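Local coordinates for protein geranyltranstransferase (Thermotoga neapolitana, PDB 4WK5) that probably acts as a magnesium-dependent prenyltransferase of the FPP/GGPP synthase family, joining isoprenoid diphosphates into longer chains, at residues 58-63 with 87-92; 161-166 with 183-188; 193-198 with 207-212; 220-225 with 263-268. All blocks are in the same frame, centred on the assembly; numbering follows the deposited sequence.

Contact 1 (58-63 with 87-92); sequences RIRPLL and LFHTAS
The guanidinium of Arg60 lies flat on the imidazole of His89, the group centres 3.8 Å apart and the planes only 16° from parallel. Arg60 NH1 does most of the touching: it sits over the middle of the ring, 3.3 Å from His89 CE1. Arg60 NH1 is as near to His89 NE2, also 3.3 Å, but meets it from above the ring, a poor angle for a hydrogen bond; the contact is a face-to-face stack. The arginine chain runs extended from CG to NE and reaches the histidine at about a right angle, its long aliphatic part spanning the gap between helices 59-70 and 75-96. From the other helix the ring is brought across by a first torsion of 172°, which sets CG of His89 opposite its own backbone N. Arg58 to Pro61 belong to the family's Gly-Gly-Lys-Arg-x-Arg-Pro element, and in relatives the second arginine of this element helps line the pocket for the diphosphate of isopentenyl diphosphate; a similar role for Arg60, beside His89, is probable here. A planar cation that can stack on one face while its N-H groups point outward at the rim suits such a pocket. Arg58, at the N-cap position of helix 59-70, reaches segment 87-92 through water but grips the same helix directly by its salt bridge to Glu86. Water 1 lies in the plane of its guanidinium, accepting from Arg58 NH1 at 2.9 Å and donating to Thr90 OG1 at 2.8 Å. Glu29 and Val52 O are partners elsewhere, and Thr90 OG1 also bonds to Glu86 O.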
loop_
_atom_site.group_PDB
_atom_site.type_symbol
_atom_site.label_atom_id
_atom_site.label_comp_id
_atom_site.label_asym_id
_atom_site.label_seq_id
_atom_site.Cartn_x
_atom_site.Cartn_y
_atom_site.Cartn_z
ATOM N N ARG A 58 -6.602 10.006 17.495
ATOM C CA ARG A 58 -7.199 8.696 17.209
ATOM C C ARG A 58 -8.694 8.767 16.917
ATOM O O ARG A 58 -9.430 7.844 17.239
ATOM C CB ARG A 58 -6.972 7.706 18.375
ATOM C CG ARG A 58 -5.532 7.594 18.881
ATOM C CD ARG A 58 -4.547 7.192 17.771
ATOM N NE ARG A 58 -3.243 6.860 18.349
ATOM C CZ ARG A 58 -2.096 6.869 17.673
ATOM N NH1 ARG A 58 -2.066 7.179 16.374
ATOM N NH2 ARG A 58 -0.968 6.555 18.302
ATOM N N ILE A 59 -9.148 9.843 16.282
ATOM C CA ILE A 59 -10.583 10.001 16.028
ATOM C C ILE A 59 -11.157 8.872 15.164
ATOM O O ILE A 59 -12.228 8.339 15.447
ATOM C CB ILE A 59 -10.865 11.359 15.366
ATOM C CG1 ILE A 59 -10.511 12.497 16.333
ATOM C CG2 ILE A 59 -12.315 11.459 14.941
ATOM C CD1 ILE A 59 -11.102 12.332 17.723
ATOM N N ARG A 60 -10.427 8.479 14.127
ATOM C CA ARG A 60 -10.946 7.462 13.215
ATOM C C ARG A 60 -11.097 6.090 13.880
ATOM O O ARG A 60 -12.166 5.486 13.779
ATOM C CB ARG A 60 -10.064 7.370 11.964
ATOM C CG ARG A 60 -10.159 8.609 11.084
ATOM C CD ARG A 60 -8.981 8.692 10.089
ATOM N NE ARG A 60 -8.990 9.969 9.366
ATOM C CZ ARG A 60 -8.473 11.101 9.838
ATOM N NH1 ARG A 60 -7.894 11.124 11.027
ATOM N NH2 ARG A 60 -8.535 12.218 9.113
ATOM N N PRO A 61 -10.045 5.581 14.561
ATOM C CA PRO A 61 -10.277 4.266 15.177
ATOM C C PRO A 61 -11.307 4.331 16.304
ATOM O O PRO A 61 -12.049 3.367 16.518
ATOM C CB PRO A 61 -8.892 3.869 15.721
ATOM C CG PRO A 61 -8.101 5.146 15.787
ATOM C CD PRO A 61 -8.626 5.987 14.647
ATOM N N LEU A 62 -11.353 5.448 17.023
ATOM C CA LEU A 62 -12.379 5.606 18.052
ATOM C C LEU A 62 -13.776 5.560 17.442
ATOM O O LEU A 62 -14.683 4.982 18.030
ATOM C CB LEU A 62 -12.185 6.911 18.825
ATOM C CG LEU A 62 -11.070 6.920 19.873
ATOM C CD1 LEU A 62 -10.782 8.348 20.316
ATOM C CD2 LEU A 62 -11.473 6.060 21.065
ATOM N N LEU A 63 -13.948 6.153 16.264
ATOM C CA LEU A 63 -15.234 6.107 15.575
ATOM C C LEU A 63 -15.609 4.675 15.182
ATOM O O LEU A 63 -16.758 4.262 15.357
ATOM C CB LEU A 63 -15.205 7.018 14.345
ATOM C CG LEU A 63 -16.454 7.206 13.502
ATOM C CD1 LEU A 63 -17.555 7.875 14.343
ATOM C CD2 LEU A 63 -16.084 8.065 12.290
ATOM N N LEU A 87 -3.438 2.875 11.227
ATOM C CA LEU A 87 -2.159 2.627 10.557
ATOM C C LEU A 87 -2.137 3.275 9.172
ATOM O O LEU A 87 -1.141 3.885 8.766
ATOM C CB LEU A 87 -1.892 1.125 10.444
ATOM C CG LEU A 87 -1.552 0.435 11.776
ATOM C CD1 LEU A 87 -1.641 -1.078 11.610
ATOM C CD2 LEU A 87 -0.158 0.830 12.250
ATOM N N PHE A 88 -3.243 3.151 8.447
ATOM C CA PHE A 88 -3.338 3.738 7.119
ATOM C C PHE A 88 -3.239 5.257 7.194
ATOM O O PHE A 88 -2.521 5.883 6.395
ATOM C CB PHE A 88 -4.643 3.309 6.421
ATOM C CG PHE A 88 -4.676 3.673 4.966
ATOM C CD1 PHE A 88 -5.037 4.947 4.565
ATOM C CD2 PHE A 88 -4.288 2.746 4.004
ATOM C CE1 PHE A 88 -5.027 5.297 3.212
ATOM C CE2 PHE A 88 -4.278 3.095 2.648
ATOM C CZ PHE A 88 -4.643 4.360 2.264
ATOM N N HIS A 89 -3.963 5.842 8.151
ATOM C CA HIS A 89 -3.941 7.287 8.345
ATOM C C HIS A 89 -2.519 7.758 8.683
ATOM O O HIS A 89 -2.037 8.755 8.126
ATOM C CB HIS A 89 -4.934 7.688 9.440
ATOM C CG HIS A 89 -4.846 9.134 9.835
ATOM N ND1 HIS A 89 -5.099 10.162 8.959
ATOM C CD2 HIS A 89 -4.503 9.716 11.008
ATOM C CE1 HIS A 89 -4.927 11.317 9.574
ATOM N NE2 HIS A 89 -4.560 11.074 10.819
ATOM N N THR A 90 -1.844 7.028 9.576
ATOM C CA THR A 90 -0.474 7.379 9.961
ATOM C C THR A 90 0.458 7.372 8.754
ATOM O O THR A 90 1.231 8.310 8.544
ATOM C CB THR A 90 0.051 6.415 11.048
ATOM O OG1 THR A 90 -0.814 6.505 12.201
ATOM C CG2 THR A 90 1.484 6.775 11.445
ATOM N N ALA A 91 0.359 6.311 7.954
ATOM C CA ALA A 91 1.158 6.168 6.743
ATOM C C ALA A 91 0.943 7.331 5.780
ATOM O O ALA A 91 1.896 7.862 5.200
ATOM C CB ALA A 91 0.816 4.839 6.049
ATOM N N SER A 92 -0.315 7.738 5.620
ATOM C CA SER A 92 -0.635 8.839 4.720
ATOM C C SER A 92 0.039 10.138 5.177
ATOM O O SER A 92 0.525 10.909 4.348
ATOM C CB SER A 92 -2.158 9.027 4.591
ATOM O OG SER A 92 -2.769 9.492 5.786
HETATM O O HOH W 1 0.056 7.865 14.510
#

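Contact 2 (161-166 with 183-188); sequences AMDVEF and SFKTGA
Against the Phe184 ring, Met162 brings its methyl in obliquely, CE lying 3.8 Å from Phe184 CD2, while the Phe166 ring carries Met162 O above one face, toward the rim. The sulfur is farther off: Met162 SD stands 5.2 Å from the centre of the Phe184 ring and 42° from its normal, a slanted Met-aromatic contact. Methionine suits the place because its unbranched chain, extended beyond CG, crosses the gap and ends in a soft apolar group. Beside this pair is a charged one. Lys185 folds its end round at the last torsion (chi4 61°), laying CE 3.3 Å from Asp163 OD2, and the salt bridge from Lys185 NZ to Asp163 OD2 is long, at 3.4 Å, with the place of NZ less certain. Glu160 is the lysine's stronger partner. A leucine here would probably cost the carboxylates of Asp163 and Glu160 the lysine charge they now share. Phe184 and Lys185, which make the contact, both sit in a pi-type turn of their helix. The contact joins helices 143-166 and 175-201 of the all-helical prenyl synthase fold at the dimer interface, where Phe40 of the second subunit meets the Phe184 ring and Leu42 of that subunit packs on Met162.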
loop_
_atom_site.group_PDB
_atom_site.type_symbol
_atom_site.label_atom_id
_atom_site.label_comp_id
_atom_site.label_asym_id
_atom_site.label_seq_id
_atom_site.Cartn_x
_atom_site.Cartn_y
_atom_site.Cartn_z
ATOM N N ALA A 161 -3.618 13.241 -4.422
ATOM C CA ALA A 161 -3.124 13.697 -5.721
ATOM C C ALA A 161 -3.833 14.987 -6.150
ATOM O O ALA A 161 -3.181 15.945 -6.559
ATOM C CB ALA A 161 -3.296 12.604 -6.787
ATOM N N MET A 162 -5.156 15.028 -6.029
ATOM C CA MET A 162 -5.893 16.264 -6.352
ATOM C C MET A 162 -5.381 17.458 -5.530
ATOM O O MET A 162 -5.142 18.541 -6.068
ATOM C CB MET A 162 -7.389 16.072 -6.103
ATOM C CG MET A 162 -8.071 15.090 -7.048
ATOM S SD MET A 162 -9.719 14.698 -6.436
ATOM C CE MET A 162 -10.260 13.499 -7.663
ATOM N N ASP A 163 -5.200 17.248 -4.227
ATOM C CA ASP A 163 -4.758 18.324 -3.333
ATOM C C ASP A 163 -3.408 18.887 -3.804
ATOM O O ASP A 163 -3.240 20.101 -3.953
ATOM C CB ASP A 163 -4.686 17.792 -1.893
ATOM C CG ASP A 163 -4.881 18.878 -0.835
ATOM O OD1 ASP A 163 -5.349 19.998 -1.152
ATOM O OD2 ASP A 163 -4.587 18.581 0.340
ATOM N N VAL A 164 -2.467 17.991 -4.077
ATOM C CA VAL A 164 -1.143 18.383 -4.554
ATOM C C VAL A 164 -1.210 19.079 -5.896
ATOM O O VAL A 164 -0.581 20.129 -6.111
ATOM C CB VAL A 164 -0.211 17.157 -4.662
ATOM C CG1 VAL A 164 1.028 17.484 -5.495
ATOM C CG2 VAL A 164 0.171 16.681 -3.268
ATOM N N GLU A 165 -1.999 18.523 -6.802
ATOM C CA GLU A 165 -2.034 19.046 -8.165
ATOM C C GLU A 165 -2.799 20.370 -8.288
ATOM O O GLU A 165 -2.490 21.195 -9.155
ATOM C CB GLU A 165 -2.627 17.992 -9.099
ATOM C CG GLU A 165 -1.685 16.793 -9.231
ATOM C CD GLU A 165 -2.134 15.799 -10.267
ATOM O OE1 GLU A 165 -2.680 16.244 -11.304
ATOM O OE2 GLU A 165 -1.938 14.584 -10.042
ATOM N N PHE A 166 -3.789 20.574 -7.426
ATOM C CA PHE A 166 -4.582 21.800 -7.466
ATOM C C PHE A 166 -3.786 23.012 -7.002
ATOM O O PHE A 166 -4.183 24.148 -7.265
ATOM C CB PHE A 166 -5.851 21.657 -6.608
ATOM C CG PHE A 166 -6.882 20.717 -7.182
ATOM C CD1 PHE A 166 -6.698 20.128 -8.421
ATOM C CD2 PHE A 166 -8.041 20.419 -6.468
ATOM C CE1 PHE A 166 -7.644 19.251 -8.942
ATOM C CE2 PHE A 166 -8.988 19.547 -6.989
ATOM C CZ PHE A 166 -8.786 18.970 -8.225
ATOM N N SER A 183 -13.927 15.101 -0.417
ATOM C CA SER A 183 -14.640 13.834 -0.329
ATOM C C SER A 183 -13.697 12.653 -0.468
ATOM O O SER A 183 -13.803 11.673 0.266
ATOM C CB SER A 183 -15.717 13.759 -1.407
ATOM O OG SER A 183 -16.278 12.464 -1.461
ATOM N N PHE A 184 -12.767 12.752 -1.411
ATOM C CA PHE A 184 -11.811 11.673 -1.634
ATOM C C PHE A 184 -10.710 11.636 -0.575
ATOM O O PHE A 184 -10.360 10.568 -0.049
ATOM C CB PHE A 184 -11.154 11.801 -3.011
ATOM C CG PHE A 184 -11.964 11.216 -4.147
ATOM C CD1 PHE A 184 -13.338 11.084 -4.056
ATOM C CD2 PHE A 184 -11.322 10.768 -5.286
ATOM C CE1 PHE A 184 -14.070 10.543 -5.110
ATOM C CE2 PHE A 184 -12.049 10.219 -6.347
ATOM C CZ PHE A 184 -13.420 10.109 -6.254
ATOM N N LYS A 185 -10.145 12.798 -0.262
ATOM C CA LYS A 185 -8.951 12.844 0.582
ATOM C C LYS A 185 -9.227 12.576 2.061
ATOM O O LYS A 185 -8.375 12.015 2.774
ATOM C CB LYS A 185 -8.268 14.207 0.418
ATOM C CG LYS A 185 -7.023 14.429 1.261
ATOM C CD LYS A 185 -6.725 15.929 1.333
ATOM C CE LYS A 185 -5.657 16.251 2.364
ATOM N NZ LYS A 185 -4.361 15.603 2.048
ATOM N N THR A 186 -10.408 12.983 2.520
ATOM C CA THR A 186 -10.769 12.882 3.931
ATOM C C THR A 186 -12.082 12.117 4.131
ATOM O O THR A 186 -12.193 11.256 5.015
ATOM C CB THR A 186 -10.899 14.286 4.561
ATOM O OG1 THR A 186 -9.668 14.991 4.357
ATOM C CG2 THR A 186 -11.194 14.189 6.063
ATOM N N GLY A 187 -13.069 12.420 3.298
ATOM C CA GLY A 187 -14.369 11.771 3.390
ATOM C C GLY A 187 -14.321 10.255 3.274
ATOM O O GLY A 187 -14.997 9.547 4.031
ATOM N N ALA A 188 -13.527 9.750 2.334
ATOM C CA ALA A 188 -13.563 8.316 2.044
ATOM C C ALA A 188 -13.164 7.476 3.267
ATOM O O ALA A 188 -13.774 6.431 3.529
ATOM C CB ALA A 188 -12.660 7.982 0.832
#

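Contact 3 (193-198 with 207-212); sequences CFSAPF and FVKKLG
With CG beside the backbone N (chi1 -84°), Phe198 swings its ring across to Val208, whose own first torsion of -69° spreads both methyls toward that ring. The two belong to an antiparallel helical hairpin: helices 175-201 and 206-229 follow one another through a short turn, and here their axes pass 8.0 Å apart at 156°. Val208 CG2 stands almost straight above the centre of the Phe198 ring, 3.9 Å from it, in a CH-pi contact, while Val208 CG1 comes within 3.6 Å of Phe198 CZ. A beta-branched valine suits this place because its two methyls can reach the face and the far end of one ring together. An alanine in place of Phe198 would probably open a gap beneath both Val208 methyls and take away the CH-pi surface. Farther from the connecting turn, the backbones come closest at Ser195 and Lys209. Ser195 OG, which bonds to Ala191 O of its own helix, touches Lys209 CB at 3.2 Å, and the lysine chain then runs outward to a salt bridge with Glu148. Gly212 also permits close packing, since a CB would collide with the Phe194 ring: Phe194 CD2 rests 3.4 Å from Gly212 CA.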
loop_
_atom_site.group_PDB
_atom_site.type_symbol
_atom_site.label_atom_id
_atom_site.label_comp_id
_atom_site.label_asym_id
_atom_site.label_seq_id
_atom_site.Cartn_x
_atom_site.Cartn_y
_atom_site.Cartn_z
ATOM N N CYS A 193 -14.997 4.204 8.126
ATOM C CA CYS A 193 -15.151 4.025 9.577
ATOM C C CYS A 193 -16.591 3.698 9.953
ATOM O O CYS A 193 -16.815 2.965 10.903
ATOM C CB CYS A 193 -14.701 5.262 10.355
ATOM S SG CYS A 193 -12.933 5.559 10.270
ATOM N N PHE A 194 -17.557 4.257 9.221
ATOM C CA PHE A 194 -18.971 3.904 9.392
ATOM C C PHE A 194 -19.353 2.595 8.692
ATOM O O PHE A 194 -20.078 1.773 9.253
ATOM C CB PHE A 194 -19.858 5.040 8.862
ATOM C CG PHE A 194 -19.989 6.201 9.802
ATOM C CD1 PHE A 194 -20.963 6.197 10.790
ATOM C CD2 PHE A 194 -19.173 7.312 9.684
ATOM C CE1 PHE A 194 -21.095 7.268 11.654
ATOM C CE2 PHE A 194 -19.300 8.388 10.544
ATOM C CZ PHE A 194 -20.264 8.368 11.528
ATOM N N SER A 195 -18.873 2.413 7.464
ATOM C CA SER A 195 -19.212 1.243 6.644
ATOM C C SER A 195 -18.737 -0.078 7.242
ATOM O O SER A 195 -19.471 -1.072 7.268
ATOM C CB SER A 195 -18.602 1.383 5.239
ATOM O OG SER A 195 -19.152 2.478 4.540
ATOM N N ALA A 196 -17.494 -0.085 7.706
ATOM C CA ALA A 196 -16.839 -1.327 8.110
ATOM C C ALA A 196 -17.574 -2.060 9.246
ATOM O O ALA A 196 -17.781 -3.268 9.147
ATOM C CB ALA A 196 -15.379 -1.054 8.498
ATOM N N PRO A 197 -17.990 -1.345 10.319
ATOM C CA PRO A 197 -18.712 -2.107 11.346
ATOM C C PRO A 197 -20.028 -2.678 10.826
ATOM O O PRO A 197 -20.409 -3.780 11.226
ATOM C CB PRO A 197 -18.987 -1.065 12.444
ATOM C CG PRO A 197 -18.008 0.019 12.212
ATOM C CD PRO A 197 -17.775 0.054 10.729
ATOM N N PHE A 198 -20.722 -1.933 9.966
ATOM C CA PHE A 198 -21.987 -2.416 9.412
ATOM C C PHE A 198 -21.740 -3.656 8.548
ATOM O O PHE A 198 -22.557 -4.581 8.527
ATOM C CB PHE A 198 -22.695 -1.318 8.608
ATOM C CG PHE A 198 -23.519 -0.383 9.453
ATOM C CD1 PHE A 198 -22.911 0.511 10.323
ATOM C CD2 PHE A 198 -24.901 -0.409 9.391
ATOM C CE1 PHE A 198 -23.667 1.366 11.109
ATOM C CE2 PHE A 198 -25.660 0.440 10.165
ATOM C CZ PHE A 198 -25.045 1.329 11.027
ATOM N N PHE A 207 -26.584 3.841 3.706
ATOM C CA PHE A 207 -26.940 5.065 4.415
ATOM C C PHE A 207 -25.737 5.680 5.133
ATOM O O PHE A 207 -25.342 6.816 4.855
ATOM C CB PHE A 207 -28.059 4.781 5.425
ATOM C CG PHE A 207 -28.633 6.015 6.064
ATOM C CD1 PHE A 207 -29.810 6.565 5.594
ATOM C CD2 PHE A 207 -27.993 6.630 7.128
ATOM C CE1 PHE A 207 -30.340 7.692 6.175
ATOM C CE2 PHE A 207 -28.515 7.770 7.700
ATOM C CZ PHE A 207 -29.692 8.297 7.228
ATOM N N VAL A 208 -25.165 4.920 6.063
ATOM C CA VAL A 208 -24.131 5.439 6.951
ATOM C C VAL A 208 -22.832 5.811 6.236
ATOM O O VAL A 208 -22.074 6.646 6.733
ATOM C CB VAL A 208 -23.801 4.430 8.069
ATOM C CG1 VAL A 208 -24.965 4.311 9.033
ATOM C CG2 VAL A 208 -23.442 3.073 7.479
ATOM N N LYS A 209 -22.563 5.191 5.087
ATOM C CA LYS A 209 -21.370 5.533 4.312
ATOM C C LYS A 209 -21.460 6.980 3.820
ATOM O O LYS A 209 -20.468 7.728 3.826
ATOM C CB LYS A 209 -21.196 4.572 3.135
ATOM C CG LYS A 209 -19.935 4.806 2.325
ATOM C CD LYS A 209 -19.834 3.826 1.165
ATOM C CE LYS A 209 -18.606 4.107 0.314
ATOM N NZ LYS A 209 -18.444 3.115 -0.790
ATOM N N LYS A 210 -22.667 7.365 3.410
ATOM C CA LYS A 210 -22.971 8.737 3.024
ATOM C C LYS A 210 -22.740 9.689 4.198
ATOM O O LYS A 210 -22.235 10.797 4.029
ATOM C CB LYS A 210 -24.414 8.827 2.530
ATOM C CG LYS A 210 -24.655 9.870 1.450
ATOM C CD LYS A 210 -26.105 9.818 0.981
ATOM C CE LYS A 210 -26.359 10.772 -0.172
ATOM N NZ LYS A 210 -27.799 11.141 -0.271
ATOM N N LEU A 211 -23.105 9.239 5.395
ATOM C CA LEU A 211 -22.868 10.001 6.619
ATOM C C LEU A 211 -21.391 10.265 6.863
ATOM O O LEU A 211 -20.993 11.387 7.175
ATOM C CB LEU A 211 -23.449 9.270 7.827
ATOM C CG LEU A 211 -24.962 9.188 7.967
ATOM C CD1 LEU A 211 -25.294 8.599 9.332
ATOM C CD2 LEU A 211 -25.620 10.554 7.777
ATOM N N GLY A 212 -20.570 9.226 6.728
ATOM C CA GLY A 212 -19.153 9.374 6.972
ATOM C C GLY A 212 -18.498 10.324 5.995
ATOM O O GLY A 212 -17.605 11.092 6.360
#

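Contact 4 (220-225 with 263-268); sequences QIYDDL and KYYEEV
Tyr222 and Tyr265 reach toward each other from helices 206-229 and 248-274, their side chains crossing at about a right angle. The ring planes are inclined at 58° and the centroids lie 5.8 Å apart, an oblique pairing that is neither a stack nor a true edge-to-face contact. The nearest atoms are Tyr222 CE2 and Tyr265 CD1, 3.5 Å apart, with Tyr265 CD1 at the edge of the Tyr222 ring and in its plane. Farther along the first ring, Tyr222 OH passes 3.8 Å from Tyr265 CB, so the phenol end of one side chain lies alongside the root of the other. Tyrosine suits the place by its reach and by a hydroxyl at the end of it: the CA atoms of the pair, the closest across the two segments, are still 10.2 Å apart. Tyr265 has a first torsion of -147°, well off a fully staggered value, which fits a ring held by surroundings on several sides, including Phe215 of helix 206-229 and Leu287 of helix 278-289. Directly after Tyr222 come Asp223 and Asp224, which with Asp227 form the second aspartate-rich DDxxD sequence of the prenyl synthase family, the one that in relatives helps to bind magnesium. Neither hydroxyl bonds the two tyrosines together. Tyr222 OH is hydrogen-bonded to Asp262 of the helix carrying Tyr265, reinforcing the contact, and Tyr265 OH donates to Leu284 O of helix 278-289. The touch between the side chains is apolar, mainly ring carbon on ring carbon; the hydroxyl bonds probably hold the far ends, while packing sets how the rings turn.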
loop_
_atom_site.group_PDB
_atom_site.type_symbol
_atom_site.label_atom_id
_atom_site.label_comp_id
_atom_site.label_asym_id
_atom_site.label_seq_id
_atom_site.Cartn_x
_atom_site.Cartn_y
_atom_site.Cartn_z
ATOM N N GLN A 220 -12.687 18.258 7.529
ATOM C CA GLN A 220 -11.582 18.921 6.837
ATOM C C GLN A 220 -11.776 20.442 6.816
ATOM O O GLN A 220 -10.805 21.188 6.950
ATOM C CB GLN A 220 -11.410 18.380 5.405
ATOM C CG GLN A 220 -10.150 18.913 4.707
ATOM C CD GLN A 220 -9.812 18.212 3.393
ATOM O OE1 GLN A 220 -10.325 17.133 3.090
ATOM N NE2 GLN A 220 -8.942 18.839 2.602
ATOM N N ILE A 221 -13.019 20.901 6.667
ATOM C CA ILE A 221 -13.297 22.346 6.684
ATOM C C ILE A 221 -12.976 22.928 8.051
ATOM O O ILE A 221 -12.361 23.987 8.151
ATOM C CB ILE A 221 -14.772 22.665 6.343
ATOM C CG1 ILE A 221 -15.079 22.272 4.896
ATOM C CG2 ILE A 221 -15.080 24.158 6.579
ATOM C CD1 ILE A 221 -16.556 22.258 4.572
ATOM N N TYR A 222 -13.387 22.231 9.105
ATOM C CA TYR A 222 -13.082 22.691 10.455
ATOM C C TYR A 222 -11.573 22.771 10.657
ATOM O O TYR A 222 -11.081 23.698 11.293
ATOM C CB TYR A 222 -13.705 21.780 11.512
ATOM C CG TYR A 222 -15.201 21.930 11.664
ATOM C CD1 TYR A 222 -15.817 23.172 11.577
ATOM C CD2 TYR A 222 -16.002 20.818 11.888
ATOM C CE1 TYR A 222 -17.204 23.298 11.726
ATOM C CE2 TYR A 222 -17.368 20.932 12.034
ATOM C CZ TYR A 222 -17.967 22.163 11.946
ATOM O OH TYR A 222 -19.331 22.255 12.089
ATOM N N ASP A 223 -10.837 21.809 10.101
ATOM C CA ASP A 223 -9.378 21.855 10.157
ATOM C C ASP A 223 -8.831 23.077 9.414
ATOM O O ASP A 223 -7.902 23.741 9.889
ATOM C CB ASP A 223 -8.770 20.580 9.573
ATOM C CG ASP A 223 -7.254 20.625 9.543
ATOM O OD1 ASP A 223 -6.632 20.291 10.572
ATOM O OD2 ASP A 223 -6.684 20.999 8.494
ATOM N N ASP A 224 -9.406 23.366 8.246
ATOM C CA ASP A 224 -9.047 24.556 7.475
ATOM C C ASP A 224 -9.205 25.817 8.311
ATOM O O ASP A 224 -8.336 26.693 8.312
ATOM C CB ASP A 224 -9.926 24.710 6.238
ATOM C CG ASP A 224 -9.705 23.631 5.210
ATOM O OD1 ASP A 224 -8.643 22.967 5.225
ATOM O OD2 ASP A 224 -10.616 23.464 4.375
ATOM N N LEU A 225 -10.345 25.909 8.992
ATOM C CA LEU A 225 -10.693 27.105 9.757
ATOM C C LEU A 225 -9.773 27.260 10.963
ATOM O O LEU A 225 -9.354 28.368 11.297
ATOM C CB LEU A 225 -12.159 27.053 10.192
ATOM C CG LEU A 225 -13.188 27.189 9.066
ATOM C CD1 LEU A 225 -14.580 26.799 9.542
ATOM C CD2 LEU A 225 -13.196 28.610 8.519
ATOM N N LYS A 263 -23.657 22.584 8.598
ATOM C CA LYS A 263 -24.836 21.928 8.044
ATOM C C LYS A 263 -24.635 20.423 7.969
ATOM O O LYS A 263 -25.505 19.653 8.394
ATOM C CB LYS A 263 -25.167 22.465 6.651
ATOM C CG LYS A 263 -26.398 21.802 6.038
ATOM C CD LYS A 263 -26.692 22.300 4.629
ATOM C CE LYS A 263 -25.723 21.708 3.616
ATOM N NZ LYS A 263 -25.949 22.236 2.238
ATOM N N TYR A 264 -23.491 20.021 7.418
ATOM C CA TYR A 264 -23.114 18.611 7.325
ATOM C C TYR A 264 -23.014 17.968 8.709
ATOM O O TYR A 264 -23.523 16.867 8.929
ATOM C CB TYR A 264 -21.778 18.461 6.595
ATOM C CG TYR A 264 -21.825 18.614 5.088
ATOM C CD1 TYR A 264 -23.021 18.823 4.417
ATOM C CD2 TYR A 264 -20.654 18.525 4.332
ATOM C CE1 TYR A 264 -23.051 18.955 3.036
ATOM C CE2 TYR A 264 -20.673 18.652 2.954
ATOM C CZ TYR A 264 -21.872 18.868 2.312
ATOM O OH TYR A 264 -21.888 19.002 0.941
ATOM N N TYR A 265 -22.351 18.653 9.638
ATOM C CA TYR A 265 -22.185 18.117 10.986
ATOM C C TYR A 265 -23.537 17.880 11.643
ATOM O O TYR A 265 -23.759 16.844 12.276
ATOM C CB TYR A 265 -21.349 19.056 11.854
ATOM C CG TYR A 265 -20.494 18.322 12.861
ATOM C CD1 TYR A 265 -19.176 17.993 12.567
ATOM C CD2 TYR A 265 -21.005 17.937 14.089
ATOM C CE1 TYR A 265 -18.388 17.319 13.477
ATOM C CE2 TYR A 265 -20.230 17.257 15.003
ATOM C CZ TYR A 265 -18.918 16.947 14.693
ATOM O OH TYR A 265 -18.135 16.271 15.601
ATOM N N GLU A 266 -24.444 18.841 11.490
ATOM C CA GLU A 266 -25.759 18.728 12.110
ATOM C C GLU A 266 -26.558 17.597 11.475
ATOM O O GLU A 266 -27.249 16.867 12.177
ATOM C CB GLU A 266 -26.530 20.048 12.009
ATOM C CG GLU A 266 -27.899 20.022 12.686
ATOM C CD GLU A 266 -27.814 19.705 14.175
ATOM O OE1 GLU A 266 -26.786 20.033 14.804
ATOM O OE2 GLU A 266 -28.777 19.125 14.718
ATOM N N GLU A 267 -26.460 17.448 10.155
ATOM C CA GLU A 267 -27.127 16.339 9.467
ATOM C C GLU A 267 -26.647 14.991 10.001
ATOM O O GLU A 267 -27.448 14.084 10.231
ATOM C CB GLU A 267 -26.893 16.423 7.954
ATOM C CG GLU A 267 -27.641 17.572 7.284
ATOM C CD GLU A 267 -27.306 17.729 5.809
ATOM O OE1 GLU A 267 -26.410 17.011 5.317
ATOM O OE2 GLU A 267 -27.944 18.574 5.144
ATOM N N VAL A 268 -25.339 14.864 10.208
ATOM C CA VAL A 268 -24.773 13.618 10.697
ATOM C C VAL A 268 -25.235 13.331 12.126
ATOM O O VAL A 268 -25.685 12.220 12.422
ATOM C CB VAL A 268 -23.231 13.644 10.627
ATOM C CG1 VAL A 268 -22.640 12.453 11.365
ATOM C CG2 VAL A 268 -22.790 13.657 9.172
#

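Contacts 2 and 3 are buried, and both use helix 175-201 at places whose centres lie about 19 Å apart; contact 1 and contact 4 are only partly buried. Helix 206-229 is likewise shared by contacts 3 and 4. Chemistry follows place. The hairpin of contact 3 is close apolar packing, contact 2 mixes apolar and charged pairs beside the second subunit, contact 4 is an aromatic bridge toward the last helices, and contact 1, its centre about 5 Å from that of the chain, is built on arginines. Contacts 1 and 3 touch through Leu63 and Phe194, contacts 2 and 4 through a probable hydrogen bond between Thr186 and Gln220, and contacts 3 and 4 where Leu211 meets Val268.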